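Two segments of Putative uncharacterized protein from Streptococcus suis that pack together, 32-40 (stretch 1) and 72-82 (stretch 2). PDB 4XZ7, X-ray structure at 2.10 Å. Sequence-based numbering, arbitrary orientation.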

# COMPACT_ATOMS: atom_id res chain seq x y z
N ASP B 32 32.34 12.09 -29.74
CA ASP B 32 32.46 10.81 -30.43
C ASP B 32 31.96 9.68 -29.57
O ASP B 32 31.72 8.58 -30.07
CB ASP B 32 33.91 10.54 -30.84
CG ASP B 32 34.06 9.25 -31.65
OD1 ASP B 32 33.17 8.96 -32.48
OD2 ASP B 32 35.06 8.52 -31.44
N GLN B 33 31.80 9.95 -28.28
CA GLN B 33 31.47 8.91 -27.32
C GLN B 33 29.98 8.60 -27.28
O GLN B 33 29.14 9.49 -27.08
CB GLN B 33 31.94 9.29 -25.92
CG GLN B 33 31.94 8.11 -24.95
CD GLN B 33 33.03 7.11 -25.26
OE1 GLN B 33 33.99 7.43 -25.96
NE2 GLN B 33 32.89 5.88 -24.75
N ARG B 34 29.67 7.31 -27.42
CA ARG B 34 28.32 6.84 -27.67
C ARG B 34 27.76 6.08 -26.48
O ARG B 34 26.55 6.06 -26.24
CB ARG B 34 28.33 5.94 -28.92
CG ARG B 34 27.01 5.36 -29.35
CD ARG B 34 27.14 4.60 -30.69
NE ARG B 34 25.91 3.88 -31.00
CZ ARG B 34 25.62 2.66 -30.54
NH1 ARG B 34 24.47 2.09 -30.85
NH2 ARG B 34 26.48 2.03 -29.75
N GLN B 35 28.65 5.44 -25.74
CA GLN B 35 28.24 4.72 -24.55
C GLN B 35 29.04 5.18 -23.33
O GLN B 35 30.23 5.51 -23.44
CB GLN B 35 28.38 3.21 -24.76
CG GLN B 35 27.53 2.66 -25.90
CD GLN B 35 27.81 1.20 -26.18
OE1 GLN B 35 28.96 0.78 -26.28
NE2 GLN B 35 26.75 0.41 -26.29
N PHE B 36 28.37 5.17 -22.18
CA PHE B 36 28.93 5.69 -20.94
C PHE B 36 28.57 4.77 -19.79
O PHE B 36 27.45 4.25 -19.75
CB PHE B 36 28.39 7.10 -20.65
CG PHE B 36 28.72 8.13 -21.71
CD1 PHE B 36 29.85 8.93 -21.59
CD2 PHE B 36 27.88 8.33 -22.80
CE1 PHE B 36 30.14 9.90 -22.55
CE2 PHE B 36 28.16 9.30 -23.77
CZ PHE B 36 29.30 10.08 -23.65
N HIS B 37 29.47 4.55 -18.83
CA HIS B 37 29.00 3.93 -17.59
C HIS B 37 28.45 5.05 -16.73
O HIS B 37 28.81 6.21 -16.92
CB HIS B 37 30.10 3.16 -16.84
CG HIS B 37 30.59 1.96 -17.57
ND1 HIS B 37 29.82 1.31 -18.52
CD2 HIS B 37 31.78 1.31 -17.54
CE1 HIS B 37 30.51 0.30 -19.02
NE2 HIS B 37 31.71 0.28 -18.45
N VAL B 38 27.56 4.71 -15.80
CA VAL B 38 26.98 5.74 -14.95
C VAL B 38 27.00 5.32 -13.49
O VAL B 38 26.47 4.26 -13.14
CB VAL B 38 25.53 6.08 -15.35
CG1 VAL B 38 24.99 7.17 -14.43
CG2 VAL B 38 25.48 6.50 -16.83
N LEU B 39 27.61 6.16 -12.66
CA LEU B 39 27.67 5.95 -11.22
C LEU B 39 26.71 6.89 -10.54
O LEU B 39 26.65 8.06 -10.88
CB LEU B 39 29.08 6.18 -10.68
CG LEU B 39 30.16 5.27 -11.25
CD1 LEU B 39 31.55 5.70 -10.78
CD2 LEU B 39 29.87 3.82 -10.87
N LYS B 40 25.96 6.38 -9.57
CA LYS B 40 25.10 7.22 -8.77
C LYS B 40 25.68 7.30 -7.37
O LYS B 40 25.95 6.27 -6.74
CB LYS B 40 23.67 6.66 -8.73
CG LYS B 40 22.72 7.52 -7.90
CD LYS B 40 21.25 7.09 -8.06
CE LYS B 40 20.33 8.01 -7.25
NZ LYS B 40 18.88 7.69 -7.38
N VAL B 72 33.39 16.19 -17.59
CA VAL B 72 32.07 15.58 -17.66
C VAL B 72 32.11 14.07 -17.35
O VAL B 72 31.09 13.47 -17.03
CB VAL B 72 31.41 15.82 -19.04
CG1 VAL B 72 31.09 17.31 -19.21
CG2 VAL B 72 32.30 15.34 -20.15
N THR B 73 33.29 13.46 -17.47
CA THR B 73 33.44 12.05 -17.14
C THR B 73 34.70 11.77 -16.33
O THR B 73 35.65 12.55 -16.35
CB THR B 73 33.48 11.16 -18.40
OG1 THR B 73 34.60 11.52 -19.23
CG2 THR B 73 32.18 11.27 -19.19
N GLN B 74 34.68 10.63 -15.65
CA GLN B 74 35.81 10.07 -14.92
C GLN B 74 36.33 8.82 -15.64
O GLN B 74 35.56 7.92 -15.98
CB GLN B 74 35.38 9.70 -13.48
CG GLN B 74 34.80 10.88 -12.70
CD GLN B 74 35.86 11.97 -12.43
OE1 GLN B 74 36.98 11.67 -12.01
NE2 GLN B 74 35.50 13.23 -12.68
N ASN B 75 37.63 8.78 -15.88
CA ASN B 75 38.22 7.67 -16.61
C ASN B 75 38.39 6.54 -15.61
O ASN B 75 39.22 6.63 -14.72
CB ASN B 75 39.55 8.09 -17.25
CG ASN B 75 40.22 6.96 -18.04
OD1 ASN B 75 39.56 6.18 -18.72
ND2 ASN B 75 41.55 6.87 -17.93
N ILE B 76 37.57 5.50 -15.70
CA ILE B 76 37.73 4.41 -14.75
C ILE B 76 37.87 3.12 -15.54
O ILE B 76 36.99 2.77 -16.33
CB ILE B 76 36.58 4.35 -13.75
CG1 ILE B 76 36.51 5.65 -12.94
CG2 ILE B 76 36.76 3.17 -12.81
CD1 ILE B 76 35.39 5.67 -11.92
N HIS B 77 38.99 2.43 -15.33
CA HIS B 77 39.40 1.28 -16.14
C HIS B 77 39.18 1.56 -17.60
O HIS B 77 38.52 0.80 -18.31
CB HIS B 77 38.67 0.01 -15.73
CG HIS B 77 39.12 -0.55 -14.42
ND1 HIS B 77 38.31 -0.58 -13.31
CD2 HIS B 77 40.30 -1.08 -14.03
CE1 HIS B 77 38.97 -1.11 -12.29
NE2 HIS B 77 40.18 -1.43 -12.71
N ASP B 78 39.74 2.69 -18.03
CA ASP B 78 39.71 3.14 -19.41
C ASP B 78 38.30 3.17 -19.98
O ASP B 78 38.09 2.85 -21.14
CB ASP B 78 40.64 2.29 -20.26
CG ASP B 78 42.11 2.68 -20.08
OD1 ASP B 78 42.97 1.77 -20.00
OD2 ASP B 78 42.39 3.90 -20.00
N PHE B 79 37.32 3.55 -19.16
CA PHE B 79 36.00 3.80 -19.71
C PHE B 79 35.36 5.02 -19.03
O PHE B 79 35.47 5.21 -17.82
CB PHE B 79 35.11 2.57 -19.57
CG PHE B 79 34.06 2.47 -20.64
CD1 PHE B 79 34.36 1.95 -21.89
CD2 PHE B 79 32.77 2.93 -20.40
CE1 PHE B 79 33.39 1.88 -22.88
CE2 PHE B 79 31.79 2.86 -21.40
CZ PHE B 79 32.10 2.34 -22.63
N PRO B 80 34.72 5.87 -19.84
CA PRO B 80 34.18 7.10 -19.26
C PRO B 80 32.97 6.82 -18.37
O PRO B 80 32.02 6.10 -18.74
CB PRO B 80 33.81 7.96 -20.49
CG PRO B 80 33.91 7.04 -21.69
CD PRO B 80 34.75 5.88 -21.32
N HIS B 81 33.04 7.38 -17.17
CA HIS B 81 31.98 7.25 -16.19
C HIS B 81 31.33 8.60 -15.93
O HIS B 81 32.02 9.59 -15.66
CB HIS B 81 32.50 6.66 -14.88
CG HIS B 81 32.80 5.19 -14.94
ND1 HIS B 81 33.70 4.64 -15.82
CD2 HIS B 81 32.30 4.16 -14.21
CE1 HIS B 81 33.75 3.33 -15.64
NE2 HIS B 81 32.91 3.01 -14.67
N ILE B 82 30.01 8.65 -16.01
CA ILE B 82 29.27 9.85 -15.63
C ILE B 82 28.79 9.71 -14.19
O ILE B 82 28.32 8.65 -13.80
CB ILE B 82 28.08 10.08 -16.58
CG1 ILE B 82 28.63 10.38 -17.99
CG2 ILE B 82 27.19 11.22 -16.05
CD1 ILE B 82 27.59 10.34 -19.09

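Two strands lie side by side and run the same way. The strand through His37 and Val38 pairs with the strand through His81 and Ile82, their axes at 38°. Three backbone hydrogen bonds join them. His37 N donates to Pro80 O at 3.0 Å. Ile82 N donates to His37 O at 2.9 Å. Leu39 N donates to Ile82 O at 2.8 Å. His37 thus uses both its N and its O, as a residue in a parallel bridge can. Proline has no amide hydrogen to give, but Pro80 needs only its carbonyl here. Two CA-H...O contacts support the ladder: His81 CA to His37 O and Val38 CA to Ile82 O, both 3.4 Å.

Stretch 2 is itself a hairpin. Gln74 and His81 exchange backbone hydrogen bonds, as do Ile76 and Phe79. Stretch 1 therefore packs along a strand already paired on its other edge.

His37 and His81 share one face of the sheet. There the His37 ring sits at a corner, against two other rings that lie from it in directions about 95° apart. Its ring stacks face to face on that of Phe79, with centroids 4.3 Å apart and planes at 29°. Its edge points toward the face of His81, with the planes nearly perpendicular at 82°. His37 CB sits over the His81 ring, 3.6 Å from the centroid. A flat, small ring suits this corner, since it offers a face to one neighbour and an edge to the other. His81 ND1 donates to Phe79 O at 2.7 Å, which helps fix its ring. Leu39 then meets the edge of the His81 ring, Leu39 CG lying 3.8 Å from His81 CD2. Its end reaches on to Ile76, with Leu39 CD1 and Ile76 CD1 4.0 Å apart.

Val38 and Ile82 occupy the opposite face, and both are buried. Ile82 has the largest covered area of any residue here, 100 Å². Its CD1 is a bump against the Phe36 ring, 3.6 Å from Phe36 CG. Two more bumps meet that ring at Phe36 CD1: Pro80 CB at 4.2 Å and Thr73 CG2 at 4.1 Å. The broad apolar ring can touch all three. Val38 adds a looser contact, its CG2 4.4 Å from Ile82 CB.

At the start of stretch 1, the Gln33 side chain reaches forward along its own stretch, and its NE2 donates to Gln35 O at 3.0 Å. The same NE2 rests 3.4 Å from Pro80 CG. Phe79 reaches the Gln35 backbone, with Phe79 CE2 3.7 Å from Gln35 O. In all, the contact buries 608 Å², counting both sides.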